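PDB 4M8R: hypothetical protein from Bacteroides caccae, which is of unknown function, but belongs to the DUF4784 family and combines an N-terminal Ig-like domain with a WD40-like beta-propeller domain. Local coordinates for residues V90-N95 and M101-V106; K115-Y120 and R375-G380; A168-N171 and P176-L179; F178-T183 and S229-K234. One frame throughout, in Å; residues are numbered along the deposited sequence.

Contact 1. Residues V90-N95 and M101-V106; sequences VEIFLN and MSLGKV. With PO4 (phosphate ion), chain D.
Met101, a selenomethionine in the crystal, makes a reciprocal pair of backbone hydrogen bonds with Leu94, part of an antiparallel ladder between the two strands of a hairpin. At Ser102 a short, polar side chain suits a place beside both a ring and an acid. CB of Ser102 lies 3.9 Å from CE1 of Phe93, and OG of Ser102 gives a hydrogen bond of 2.7 Å to OE2 of Glu91, on the lone pair turned away from OE1. Glu91 gets there with CG anti to the backbone N (chi1 -172°) and the chain extended beyond. Phe191 of the second subunit meets Phe93 edge-to-face. Next comes a classic beta bulge: Leu103 and Gly104 together face Ile92, whose O accepts from Leu103 N at 2.8 Å while its N donates to Gly104 O at 2.9 Å. The extra residue lets Leu103 reach inward, CD1 of Leu103 4.0 Å from CB of Leu94. Lys105 lays its CG alongside that of Glu91, then bends at chi3 (-68°); NZ of Lys105 is 2.8 Å from both O2 and O4 of a phosphate ion, probably from the crystallisation liquor, which Arg89 also holds. Val106 points to the face carrying Val90, Ile92 and Leu94, its CG2 3.9 Å from CB of Val90. In the Ig-like domain, strand 43-50 flanks 88-96 on the side away from 99-108, and strand 16-18 packs on Ile92 and Leu103.

Contact 2. Residues K115-Y120 and R375-G380; sequences KDFRLY and RLDRIG
Phe117 and the turn 375-378 meet by apolar packing. CZ of Phe117 lies 3.7 Å from CB of Leu376, while CB of Phe117 touches CG of Arg375 at 3.6 Å, the aliphatic part of that arginine serving as a greasy surface. Over one face of the Phe117 ring stands the backbone N of Leu376, 3.8 Å above the plane and displaced toward the rim. The side chain of Asp377 slides past in the opposite direction, with CG of Asp377 3.7 Å from CD1 of Phe117. An alanine in place of Phe117 would probably open a gap beside the turn and cost Leu376 CB and Arg375 CG their aromatic partner. Arg375 to Arg378 form a type I beta turn, closed by Arg378 N to Arg375 O at 3.1 Å, in the loop joining strands 368-373 and 381-387. Strand 118-123 follows Phe117 and pairs with the C-terminal strand 419-422, an arrangement consistent with the Velcro closure of a beta-propeller. The charged interactions lie elsewhere: Arg118 NE donates almost in its own guanidinium plane to OD2 of Asp116, a salt bridge of 3.0 Å, and the guanidinium of Arg375 pairs with Glu135 of the third subunit and hydrogen-bonds the hydroxyl of Tyr408.

Contact 3. Residues A168-N171 and P176-L179; sequences AEEN and PFFL
Phe177 points its ring edge at Ala168 and Glu170 across a beta hairpin, strands 163-170 and 173-180, the two inner strands of a four-stranded antiparallel sheet that is consistent with one blade of the WD40-like propeller. The backbone ladder pairs Ala168 with Gln175 and Phe177 with Gly166, so the three side chains meet diagonally rather than as direct neighbours. The buried part is the end at Ala168. Alanine is small enough to leave room for the ring beside it: Ala168 CB is 3.9 Å from CD2 of Phe177, and Ala168 O comes to 3.8 Å from CE2 of Phe177, near the ring plane. Phenylalanine suits the place, because Trp186 and Ala188 of the adjoining strand and His149 of a loop pack on it as well. With CG beside the backbone N (chi1 -70°), the ring leans back toward the turn as it stands out from its strand, and so meets 168-170.

Toward the turn the contact is partly exposed to solvent, although the atoms come just as close. Here glutamate suits a partly exposed place, its methylenes on the ring and its carboxylate beyond them. The bend of Glu170 at chi2 (82°) brings CG and CD as well as CB up to the CZ end of the ring, at its edge, and the carboxylate stands almost perpendicular to the ring, planes 88° apart. The nearest approach is that of Glu170 CB, 3.7 Å from Phe177 CZ and close to the ring plane.

Contact 4. Residues F178-T183 and S229-K234; sequences FLDFCT and SNYATK
Phe178 meets Tyr231 at its ring edge: the hydroxyl OH of Tyr231 lies near the ring plane, 4.1 Å from CE2 of Phe178, and the two side chains cross at about a right angle. Leu226, from a loop, packs on both aromatic residues. The third flat group is the carboxylate of Asp180, whose plane is turned 58° from the tyrosine ring. OD2 of Asp180 accepts a short but weak hydrogen bond from Tyr231 OH, 2.6 Å long. Tyrosine fits here because it is long enough to span from its loop to the strand end and carries a polar group at its tip.

Asp180 is held from several sides. With CG anti to the backbone N (chi1 -175°), the carboxylate reaches toward Tyr231, while OD1 of Asp180 accepts from Cys182 N at 2.7 Å, approached on the anti side and 25° out of the carboxylate plane. OD2 also forms a salt bridge with Arg84 of the Ig-like domain, which would be expected to favour the charged form of this buried acid. An asparagine in its place would probably leave Arg84 without its countercharge. A molecule of 1,2-ethanediol, probably from the crystallisation liquor, lies close to the side chain of Tyr231. The bond from Cys182 makes an Asx turn, in which Asp180 OD1 takes the N-H two residues on, at the end of strand 173-180.

Contact 1 belongs to the Ig-like domain, while contacts 3 and 4 lie in the propeller and contact 2 sets Phe117, just before strand 118-123, against a propeller loop. Contact 1 is a backbone ladder, far from the chain centre, with one face against the second subunit. Contacts 3 and 4 are buried and share Phe178 and Leu179 on strand 173-180, yet one is hydrocarbon packing within a hairpin and the other a polar junction with a loop distant in sequence. Contact 2, partly buried, packs apolar surfaces beside a charged link to the third subunit. It touches contact 4 where CZ of Tyr120 lies 3.4 Å from CE2 of Phe181; contacts 1 and 3 have centres about 34 Å apart.

Contact 1. Residues V90-N95 and M101-V106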
loop_
_atom_site.group_PDB
_atom_site.type_symbol
_atom_site.label_atom_id
_atom_site.label_comp_id
_atom_site.label_asym_id
_atom_site.label_seq_id
_atom_site.Cartn_x
_atom_site.Cartn_y
_atom_site.Cartn_z
ATOM N N VAL A 90 -24.949 -4.555 13.843
ATOM C CA VAL A 90 -25.175 -5.709 12.979
ATOM C C VAL A 90 -26.652 -5.802 12.633
ATOM O O VAL A 90 -27.491 -5.908 13.528
ATOM C CB VAL A 90 -24.739 -7.016 13.661
ATOM C CG1 VAL A 90 -24.988 -8.211 12.748
ATOM C CG2 VAL A 90 -23.270 -6.938 14.049
ATOM N N GLU A 91 -26.962 -5.763 11.340
ATOM C CA GLU A 91 -28.321 -5.993 10.881
ATOM C C GLU A 91 -28.426 -7.426 10.384
ATOM O O GLU A 91 -27.564 -7.894 9.634
ATOM C CB GLU A 91 -28.710 -5.017 9.776
ATOM C CG GLU A 91 -30.184 -5.102 9.401
ATOM C CD GLU A 91 -30.692 -3.890 8.645
ATOM O OE1 GLU A 91 -29.871 -3.053 8.199
ATOM O OE2 GLU A 91 -31.928 -3.782 8.488
ATOM N N ILE A 92 -29.486 -8.106 10.820
ATOM C CA ILE A 92 -29.680 -9.530 10.582
ATOM C C ILE A 92 -30.800 -9.731 9.568
ATOM O O ILE A 92 -31.921 -9.265 9.774
ATOM C CB ILE A 92 -30.023 -10.248 11.900
ATOM C CG1 ILE A 92 -28.899 -10.032 12.914
ATOM C CG2 ILE A 92 -30.235 -11.738 11.679
ATOM C CD1 ILE A 92 -29.249 -10.454 14.321
ATOM N N PHE A 93 -30.482 -10.425 8.475
ATOM C CA PHE A 93 -31.415 -10.625 7.368
ATOM C C PHE A 93 -31.752 -12.094 7.165
ATOM O O PHE A 93 -30.867 -12.947 7.189
ATOM C CB PHE A 93 -30.798 -10.111 6.063
ATOM C CG PHE A 93 -30.530 -8.639 6.048
ATOM C CD1 PHE A 93 -31.509 -7.748 5.636
ATOM C CD2 PHE A 93 -29.291 -8.143 6.423
ATOM C CE1 PHE A 93 -31.260 -6.390 5.610
ATOM C CE2 PHE A 93 -29.035 -6.783 6.401
ATOM C CZ PHE A 93 -30.021 -5.906 5.995
ATOM N N LEU A 94 -33.025 -12.383 6.927
ATOM C CA LEU A 94 -33.428 -13.700 6.445
ATOM C C LEU A 94 -33.203 -13.748 4.937
ATOM O O LEU A 94 -33.649 -12.860 4.216
ATOM C CB LEU A 94 -34.900 -13.962 6.743
ATOM C CG LEU A 94 -35.398 -15.370 6.407
ATOM C CD1 LEU A 94 -34.661 -16.414 7.226
ATOM C CD2 LEU A 94 -36.899 -15.468 6.637
ATOM N N ASN A 95 -32.510 -14.782 4.470
ATOM C CA ASN A 95 -32.173 -14.923 3.054
ATOM C C ASN A 95 -32.827 -16.177 2.483
ATOM O O ASN A 95 -32.410 -17.291 2.795
ATOM C CB ASN A 95 -30.645 -14.977 2.887
ATOM C CG ASN A 95 -30.204 -15.047 1.433
ATOM O OD1 ASN A 95 -31.011 -14.934 0.512
ATOM N ND2 ASN A 95 -28.905 -15.238 1.225
HETATM N N MSE A 101 -34.977 -10.217 3.870
HETATM C CA MSE A 101 -35.883 -9.493 4.764
HETATM C C MSE A 101 -35.136 -9.187 6.028
HETATM O O MSE A 101 -34.493 -10.067 6.602
HETATM C CB MSE A 101 -37.115 -10.335 5.100
HETATM C CG MSE A 101 -38.222 -9.507 5.743
HETATM SE SE MSE A 101 -39.656 -10.670 6.448
HETATM C CE MSE A 101 -40.161 -9.535 7.980
ATOM N N SER A 102 -35.223 -7.939 6.475
ATOM C CA SER A 102 -34.584 -7.523 7.713
ATOM C C SER A 102 -35.376 -8.043 8.900
ATOM O O SER A 102 -36.587 -7.841 8.974
ATOM C CB SER A 102 -34.496 -6.004 7.790
ATOM O OG SER A 102 -33.806 -5.614 8.963
ATOM N N LEU A 103 -34.691 -8.714 9.821
ATOM C CA LEU A 103 -35.327 -9.251 11.018
ATOM C C LEU A 103 -35.102 -8.341 12.214
ATOM O O LEU A 103 -35.958 -8.242 13.090
ATOM C CB LEU A 103 -34.778 -10.640 11.325
ATOM C CG LEU A 103 -35.044 -11.704 10.259
ATOM C CD1 LEU A 103 -34.204 -12.942 10.548
ATOM C CD2 LEU A 103 -36.519 -12.063 10.173
ATOM N N GLY A 104 -33.941 -7.692 12.265
ATOM C CA GLY A 104 -33.614 -6.798 13.367
ATOM C C GLY A 104 -32.143 -6.449 13.434
ATOM O O GLY A 104 -31.359 -6.857 12.576
ATOM N N LYS A 105 -31.775 -5.705 14.470
ATOM C CA LYS A 105 -30.411 -5.230 14.646
ATOM C C LYS A 105 -29.913 -5.533 16.042
ATOM O O LYS A 105 -30.693 -5.581 16.992
ATOM C CB LYS A 105 -30.354 -3.726 14.430
ATOM C CG LYS A 105 -30.917 -3.274 13.095
ATOM C CD LYS A 105 -30.942 -1.759 12.989
ATOM C CE LYS A 105 -31.948 -1.146 13.946
ATOM N NZ LYS A 105 -32.076 0.321 13.742
ATOM N N VAL A 106 -28.610 -5.743 16.159
ATOM C CA VAL A 106 -27.967 -5.887 17.453
ATOM C C VAL A 106 -26.666 -5.123 17.446
ATOM O O VAL A 106 -26.140 -4.793 16.388
ATOM C CB VAL A 106 -27.684 -7.360 17.813
ATOM C CG1 VAL A 106 -28.984 -8.132 17.957
ATOM C CG2 VAL A 106 -26.786 -8.026 16.779
HETATM P P PO4 D . -32.522 1.559 10.645
HETATM O O1 PO4 D . -32.616 0.534 9.540
HETATM O O2 PO4 D . -31.196 1.465 11.361
HETATM O O3 PO4 D . -32.663 2.955 10.089
HETATM O O4 PO4 D . -33.630 1.266 11.621
#

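Contact 2. Residues K115-Y120 and R375-G380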
loop_
_atom_site.group_PDB
_atom_site.type_symbol
_atom_site.label_atom_id
_atom_site.label_comp_id
_atom_site.label_asym_id
_atom_site.label_seq_id
_atom_site.Cartn_x
_atom_site.Cartn_y
_atom_site.Cartn_z
ATOM N N LYS A 115 -3.082 -9.319 18.325
ATOM C CA LYS A 115 -2.117 -9.452 17.231
ATOM C C LYS A 115 -0.691 -9.791 17.685
ATOM O O LYS A 115 0.163 -10.085 16.850
ATOM C CB LYS A 115 -2.093 -8.178 16.385
ATOM C CG LYS A 115 -3.461 -7.722 15.887
ATOM C CD LYS A 115 -3.347 -6.499 14.978
ATOM C CE LYS A 115 -4.453 -5.475 15.222
ATOM N NZ LYS A 115 -5.828 -6.022 15.024
ATOM N N ASP A 116 -0.433 -9.757 18.990
ATOM C CA ASP A 116 0.894 -10.103 19.510
ATOM C C ASP A 116 1.179 -11.593 19.338
ATOM O O ASP A 116 0.304 -12.432 19.561
ATOM C CB ASP A 116 1.050 -9.707 20.986
ATOM C CG ASP A 116 0.128 -10.491 21.916
ATOM O OD1 ASP A 116 -1.107 -10.403 21.739
ATOM O OD2 ASP A 116 0.637 -11.180 22.831
ATOM N N PHE A 117 2.409 -11.915 18.947
ATOM C CA PHE A 117 2.800 -13.299 18.732
ATOM C C PHE A 117 2.982 -14.036 20.050
ATOM O O PHE A 117 3.590 -13.519 20.971
ATOM C CB PHE A 117 4.072 -13.383 17.879
ATOM C CG PHE A 117 3.795 -13.411 16.410
ATOM C CD1 PHE A 117 3.664 -12.232 15.694
ATOM C CD2 PHE A 117 3.625 -14.621 15.749
ATOM C CE1 PHE A 117 3.382 -12.252 14.340
ATOM C CE2 PHE A 117 3.344 -14.654 14.394
ATOM C CZ PHE A 117 3.219 -13.466 13.690
ATOM N N ARG A 118 2.444 -15.250 20.112
ATOM C CA ARG A 118 2.469 -16.076 21.315
ATOM C C ARG A 118 2.952 -17.479 20.959
ATOM O O ARG A 118 2.713 -17.961 19.850
ATOM C CB ARG A 118 1.069 -16.131 21.929
ATOM C CG ARG A 118 0.538 -14.759 22.320
ATOM C CD ARG A 118 -0.886 -14.781 22.843
ATOM N NE ARG A 118 -1.331 -13.431 23.178
ATOM C CZ ARG A 118 -2.543 -13.118 23.636
ATOM N NH1 ARG A 118 -3.457 -14.061 23.833
ATOM N NH2 ARG A 118 -2.843 -11.852 23.905
ATOM N N LEU A 119 3.645 -18.121 21.891
ATOM C CA LEU A 119 4.212 -19.442 21.650
ATOM C C LEU A 119 3.313 -20.516 22.260
ATOM O O LEU A 119 2.925 -20.419 23.430
ATOM C CB LEU A 119 5.614 -19.529 22.250
ATOM C CG LEU A 119 6.428 -20.758 21.867
ATOM C CD1 LEU A 119 6.787 -20.751 20.389
ATOM C CD2 LEU A 119 7.681 -20.826 22.725
ATOM N N TYR A 120 2.993 -21.534 21.462
ATOM C CA TYR A 120 2.104 -22.613 21.879
ATOM C C TYR A 120 2.806 -23.956 21.749
ATOM O O TYR A 120 3.506 -24.197 20.772
ATOM C CB TYR A 120 0.843 -22.623 21.016
ATOM C CG TYR A 120 0.047 -21.342 21.061
ATOM C CD1 TYR A 120 0.384 -20.262 20.253
ATOM C CD2 TYR A 120 -1.049 -21.209 21.910
ATOM C CE1 TYR A 120 -0.341 -19.085 20.293
ATOM C CE2 TYR A 120 -1.783 -20.035 21.958
ATOM C CZ TYR A 120 -1.424 -18.975 21.148
ATOM O OH TYR A 120 -2.152 -17.808 21.192
ATOM N N ARG A 375 8.876 -16.320 14.588
ATOM C CA ARG A 375 8.094 -15.211 15.104
ATOM C C ARG A 375 8.167 -14.086 14.080
ATOM O O ARG A 375 9.215 -13.459 13.915
ATOM C CB ARG A 375 8.639 -14.742 16.458
ATOM C CG ARG A 375 7.578 -14.055 17.303
ATOM C CD ARG A 375 8.126 -12.991 18.235
ATOM N NE ARG A 375 9.030 -13.518 19.250
ATOM C CZ ARG A 375 9.263 -12.943 20.427
ATOM N NH1 ARG A 375 8.642 -11.821 20.777
ATOM N NH2 ARG A 375 10.116 -13.508 21.272
ATOM N N LEU A 376 7.056 -13.833 13.394
ATOM C CA LEU A 376 7.078 -12.971 12.212
ATOM C C LEU A 376 7.028 -11.467 12.472
ATOM O O LEU A 376 7.103 -10.700 11.523
ATOM C CB LEU A 376 5.970 -13.382 11.238
ATOM C CG LEU A 376 6.037 -14.841 10.770
ATOM C CD1 LEU A 376 4.932 -15.128 9.764
ATOM C CD2 LEU A 376 7.404 -15.160 10.178
ATOM N N ASP A 377 6.915 -11.043 13.733
ATOM C CA ASP A 377 7.148 -9.621 14.089
ATOM C C ASP A 377 8.636 -9.335 14.334
ATOM O O ASP A 377 9.022 -8.200 14.586
ATOM C CB ASP A 377 6.286 -9.149 15.282
ATOM C CG ASP A 377 6.487 -9.979 16.547
ATOM O OD1 ASP A 377 7.209 -10.989 16.496
ATOM O OD2 ASP A 377 5.902 -9.626 17.593
ATOM N N ARG A 378 9.455 -10.381 14.276
ATOM C CA ARG A 378 10.904 -10.245 14.197
ATOM C C ARG A 378 11.310 -10.469 12.754
ATOM O O ARG A 378 10.532 -11.007 11.965
ATOM C CB ARG A 378 11.593 -11.288 15.081
ATOM C CG ARG A 378 11.275 -11.160 16.559
ATOM C CD ARG A 378 11.860 -9.877 17.123
ATOM N NE ARG A 378 11.762 -9.809 18.577
ATOM C CZ ARG A 378 10.701 -9.372 19.252
ATOM N NH1 ARG A 378 9.599 -8.954 18.625
ATOM N NH2 ARG A 378 10.741 -9.353 20.578
ATOM N N ILE A 379 12.530 -10.066 12.418
ATOM C CA ILE A 379 13.112 -10.374 11.121
ATOM C C ILE A 379 14.431 -11.109 11.325
ATOM O O ILE A 379 15.171 -10.820 12.264
ATOM C CB ILE A 379 13.331 -9.113 10.255
ATOM C CG1 ILE A 379 14.113 -8.035 11.020
ATOM C CG2 ILE A 379 11.989 -8.557 9.790
ATOM C CD1 ILE A 379 14.618 -6.910 10.140
ATOM N N GLY A 380 14.702 -12.074 10.456
ATOM C CA GLY A 380 15.969 -12.797 10.465
ATOM C C GLY A 380 16.233 -13.631 11.703
ATOM O O GLY A 380 17.375 -13.731 12.149
#

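Contact 3. Residues A168-N171 and P176-L179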
loop_
_atom_site.group_PDB
_atom_site.type_symbol
_atom_site.label_atom_id
_atom_site.label_comp_id
_atom_site.label_asym_id
_atom_site.label_seq_id
_atom_site.Cartn_x
_atom_site.Cartn_y
_atom_site.Cartn_z
ATOM N N ALA A 168 -4.130 -34.067 10.318
ATOM C CA ALA A 168 -4.740 -35.081 11.171
ATOM C C ALA A 168 -5.476 -36.120 10.332
ATOM O O ALA A 168 -5.879 -35.850 9.200
ATOM C CB ALA A 168 -5.692 -34.438 12.160
ATOM N N GLU A 169 -5.633 -37.315 10.895
ATOM C CA GLU A 169 -6.305 -38.412 10.211
ATOM C C GLU A 169 -7.794 -38.123 10.115
ATOM O O GLU A 169 -8.422 -37.755 11.104
ATOM C CB GLU A 169 -6.088 -39.725 10.964
ATOM C CG GLU A 169 -6.563 -40.966 10.219
ATOM C CD GLU A 169 -5.513 -41.535 9.282
ATOM O OE1 GLU A 169 -4.696 -40.761 8.735
ATOM O OE2 GLU A 169 -5.503 -42.768 9.094
ATOM N N GLU A 170 -8.346 -38.287 8.918
ATOM C CA GLU A 170 -9.778 -38.124 8.691
ATOM C C GLU A 170 -10.173 -38.941 7.472
ATOM O O GLU A 170 -9.585 -38.779 6.400
ATOM C CB GLU A 170 -10.126 -36.647 8.477
ATOM C CG GLU A 170 -11.623 -36.336 8.440
ATOM C CD GLU A 170 -12.254 -36.198 9.818
ATOM O OE1 GLU A 170 -11.820 -36.896 10.761
ATOM O OE2 GLU A 170 -13.195 -35.387 9.957
ATOM N N ASN A 171 -11.157 -39.823 7.646
ATOM C CA ASN A 171 -11.596 -40.731 6.587
ATOM C C ASN A 171 -10.434 -41.530 5.995
ATOM O O ASN A 171 -10.345 -41.710 4.782
ATOM C CB ASN A 171 -12.347 -39.963 5.488
ATOM C CG ASN A 171 -13.571 -39.232 6.018
ATOM O OD1 ASN A 171 -14.242 -39.706 6.935
ATOM N ND2 ASN A 171 -13.874 -38.079 5.432
ATOM N N PRO A 176 -5.648 -31.489 6.068
ATOM C CA PRO A 176 -5.397 -30.260 6.805
ATOM C C PRO A 176 -6.615 -29.764 7.580
ATOM O O PRO A 176 -7.734 -29.780 7.056
ATOM C CB PRO A 176 -5.022 -29.267 5.708
ATOM C CG PRO A 176 -5.735 -29.760 4.506
ATOM C CD PRO A 176 -5.745 -31.251 4.618
ATOM N N PHE A 177 -6.369 -29.321 8.813
ATOM C CA PHE A 177 -7.387 -28.715 9.669
ATOM C C PHE A 177 -6.902 -27.408 10.269
ATOM O O PHE A 177 -5.706 -27.211 10.454
ATOM C CB PHE A 177 -7.735 -29.660 10.808
ATOM C CG PHE A 177 -8.489 -30.867 10.367
ATOM C CD1 PHE A 177 -9.873 -30.850 10.323
ATOM C CD2 PHE A 177 -7.816 -32.013 9.984
ATOM C CE1 PHE A 177 -10.577 -31.962 9.913
ATOM C CE2 PHE A 177 -8.513 -33.125 9.569
ATOM C CZ PHE A 177 -9.895 -33.101 9.535
ATOM N N PHE A 178 -7.853 -26.536 10.592
ATOM C CA PHE A 178 -7.586 -25.304 11.316
ATOM C C PHE A 178 -8.277 -25.369 12.672
ATOM O O PHE A 178 -9.487 -25.586 12.742
ATOM C CB PHE A 178 -8.116 -24.109 10.523
ATOM C CG PHE A 178 -8.035 -22.794 11.259
ATOM C CD1 PHE A 178 -6.820 -22.143 11.414
ATOM C CD2 PHE A 178 -9.177 -22.198 11.769
ATOM C CE1 PHE A 178 -6.743 -20.935 12.081
ATOM C CE2 PHE A 178 -9.108 -20.986 12.434
ATOM C CZ PHE A 178 -7.892 -20.351 12.593
ATOM N N LEU A 179 -7.499 -25.219 13.744
ATOM C CA LEU A 179 -8.052 -25.093 15.088
ATOM C C LEU A 179 -8.201 -23.617 15.418
ATOM O O LEU A 179 -7.209 -22.908 15.487
ATOM C CB LEU A 179 -7.138 -25.756 16.122
ATOM C CG LEU A 179 -7.514 -25.463 17.578
ATOM C CD1 LEU A 179 -8.889 -26.030 17.900
ATOM C CD2 LEU A 179 -6.461 -26.019 18.520
#

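Contact 4. Residues F178-T183 and S229-K234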
loop_
_atom_site.group_PDB
_atom_site.type_symbol
_atom_site.label_atom_id
_atom_site.label_comp_id
_atom_site.label_asym_id
_atom_site.label_seq_id
_atom_site.Cartn_x
_atom_site.Cartn_y
_atom_site.Cartn_z
ATOM N N PHE A 178 -7.853 -26.536 10.592
ATOM C CA PHE A 178 -7.586 -25.304 11.316
ATOM C C PHE A 178 -8.277 -25.369 12.672
ATOM O O PHE A 178 -9.487 -25.586 12.742
ATOM C CB PHE A 178 -8.116 -24.109 10.523
ATOM C CG PHE A 178 -8.035 -22.794 11.259
ATOM C CD1 PHE A 178 -6.820 -22.143 11.414
ATOM C CD2 PHE A 178 -9.177 -22.198 11.769
ATOM C CE1 PHE A 178 -6.743 -20.935 12.081
ATOM C CE2 PHE A 178 -9.108 -20.986 12.434
ATOM C CZ PHE A 178 -7.892 -20.351 12.593
ATOM N N LEU A 179 -7.499 -25.219 13.744
ATOM C CA LEU A 179 -8.052 -25.093 15.088
ATOM C C LEU A 179 -8.201 -23.617 15.418
ATOM O O LEU A 179 -7.209 -22.908 15.487
ATOM C CB LEU A 179 -7.138 -25.756 16.122
ATOM C CG LEU A 179 -7.514 -25.463 17.578
ATOM C CD1 LEU A 179 -8.889 -26.030 17.900
ATOM C CD2 LEU A 179 -6.461 -26.019 18.520
ATOM N N ASP A 180 -9.437 -23.175 15.633
ATOM C CA ASP A 180 -9.743 -21.768 15.895
ATOM C C ASP A 180 -9.614 -21.485 17.387
ATOM O O ASP A 180 -10.330 -22.076 18.188
ATOM C CB ASP A 180 -11.170 -21.457 15.414
ATOM C CG ASP A 180 -11.538 -19.978 15.529
ATOM O OD1 ASP A 180 -11.020 -19.278 16.425
ATOM O OD2 ASP A 180 -12.366 -19.512 14.715
ATOM N N PHE A 181 -8.703 -20.589 17.761
ATOM C CA PHE A 181 -8.496 -20.262 19.177
ATOM C C PHE A 181 -9.713 -19.612 19.840
ATOM O O PHE A 181 -9.933 -19.808 21.029
ATOM C CB PHE A 181 -7.283 -19.337 19.382
ATOM C CG PHE A 181 -5.936 -20.013 19.230
ATOM C CD1 PHE A 181 -5.731 -21.336 19.602
ATOM C CD2 PHE A 181 -4.851 -19.285 18.763
ATOM C CE1 PHE A 181 -4.483 -21.922 19.468
ATOM C CE2 PHE A 181 -3.601 -19.866 18.637
ATOM C CZ PHE A 181 -3.417 -21.185 18.991
ATOM N N CYS A 182 -10.490 -18.841 19.082
ATOM C CA CYS A 182 -11.692 -18.185 19.618
ATOM C C CYS A 182 -12.727 -19.174 20.156
ATOM O O CYS A 182 -13.310 -18.944 21.204
ATOM C CB CYS A 182 -12.370 -17.326 18.550
ATOM S SG CYS A 182 -11.379 -15.965 17.903
ATOM N N THR A 183 -12.954 -20.262 19.421
ATOM C CA THR A 183 -14.016 -21.221 19.740
ATOM C C THR A 183 -13.523 -22.593 20.170
ATOM O O THR A 183 -14.277 -23.357 20.755
ATOM C CB THR A 183 -14.927 -21.442 18.522
ATOM O OG1 THR A 183 -14.139 -21.875 17.404
ATOM C CG2 THR A 183 -15.655 -20.150 18.164
ATOM N N SER A 229 -13.831 -13.394 3.802
ATOM C CA SER A 229 -14.831 -12.830 4.752
ATOM C C SER A 229 -16.023 -13.725 5.156
ATOM O O SER A 229 -16.695 -13.441 6.156
ATOM C CB SER A 229 -15.355 -11.473 4.244
ATOM O OG SER A 229 -16.014 -11.599 2.998
ATOM N N ASN A 230 -16.294 -14.772 4.372
ATOM C CA ASN A 230 -17.289 -15.798 4.731
ATOM C C ASN A 230 -16.646 -17.085 5.288
ATOM O O ASN A 230 -17.207 -18.181 5.161
ATOM C CB ASN A 230 -18.197 -16.122 3.530
ATOM C CG ASN A 230 -19.435 -15.243 3.472
ATOM O OD1 ASN A 230 -20.239 -15.224 4.404
ATOM N ND2 ASN A 230 -19.598 -14.519 2.372
ATOM N N TYR A 231 -15.472 -16.938 5.908
ATOM C CA TYR A 231 -14.805 -18.024 6.631
ATOM C C TYR A 231 -15.777 -18.839 7.498
ATOM O O TYR A 231 -15.723 -20.076 7.518
ATOM C CB TYR A 231 -13.692 -17.447 7.551
ATOM C CG TYR A 231 -13.542 -18.212 8.854
ATOM C CD1 TYR A 231 -12.719 -19.330 8.942
ATOM C CD2 TYR A 231 -14.257 -17.836 9.990
ATOM C CE1 TYR A 231 -12.602 -20.040 10.125
ATOM C CE2 TYR A 231 -14.147 -18.545 11.172
ATOM C CZ TYR A 231 -13.317 -19.643 11.236
ATOM O OH TYR A 231 -13.199 -20.348 12.409
ATOM N N ALA A 232 -16.638 -18.137 8.236
ATOM C CA ALA A 232 -17.521 -18.763 9.226
ATOM C C ALA A 232 -18.371 -19.899 8.645
ATOM O O ALA A 232 -18.585 -20.918 9.304
ATOM C CB ALA A 232 -18.411 -17.714 9.874
ATOM N N THR A 233 -18.828 -19.726 7.406
ATOM C CA THR A 233 -19.704 -20.695 6.746
ATOM C C THR A 233 -19.021 -21.480 5.610
ATOM O O THR A 233 -19.666 -22.310 4.977
ATOM C CB THR A 233 -20.965 -19.988 6.190
ATOM O OG1 THR A 233 -20.581 -18.903 5.329
ATOM C CG2 THR A 233 -21.826 -19.451 7.333
ATOM N N LYS A 234 -17.731 -21.227 5.361
ATOM C CA LYS A 234 -17.012 -21.834 4.228
ATOM C C LYS A 234 -15.489 -21.774 4.432
ATOM O O LYS A 234 -14.887 -20.695 4.381
ATOM C CB LYS A 234 -17.441 -21.143 2.920
ATOM C CG LYS A 234 -16.436 -21.131 1.761
ATOM C CD LYS A 234 -16.106 -22.501 1.186
ATOM C CE LYS A 234 -14.977 -22.424 0.160
ATOM N NZ LYS A 234 -15.189 -21.434 -0.935
#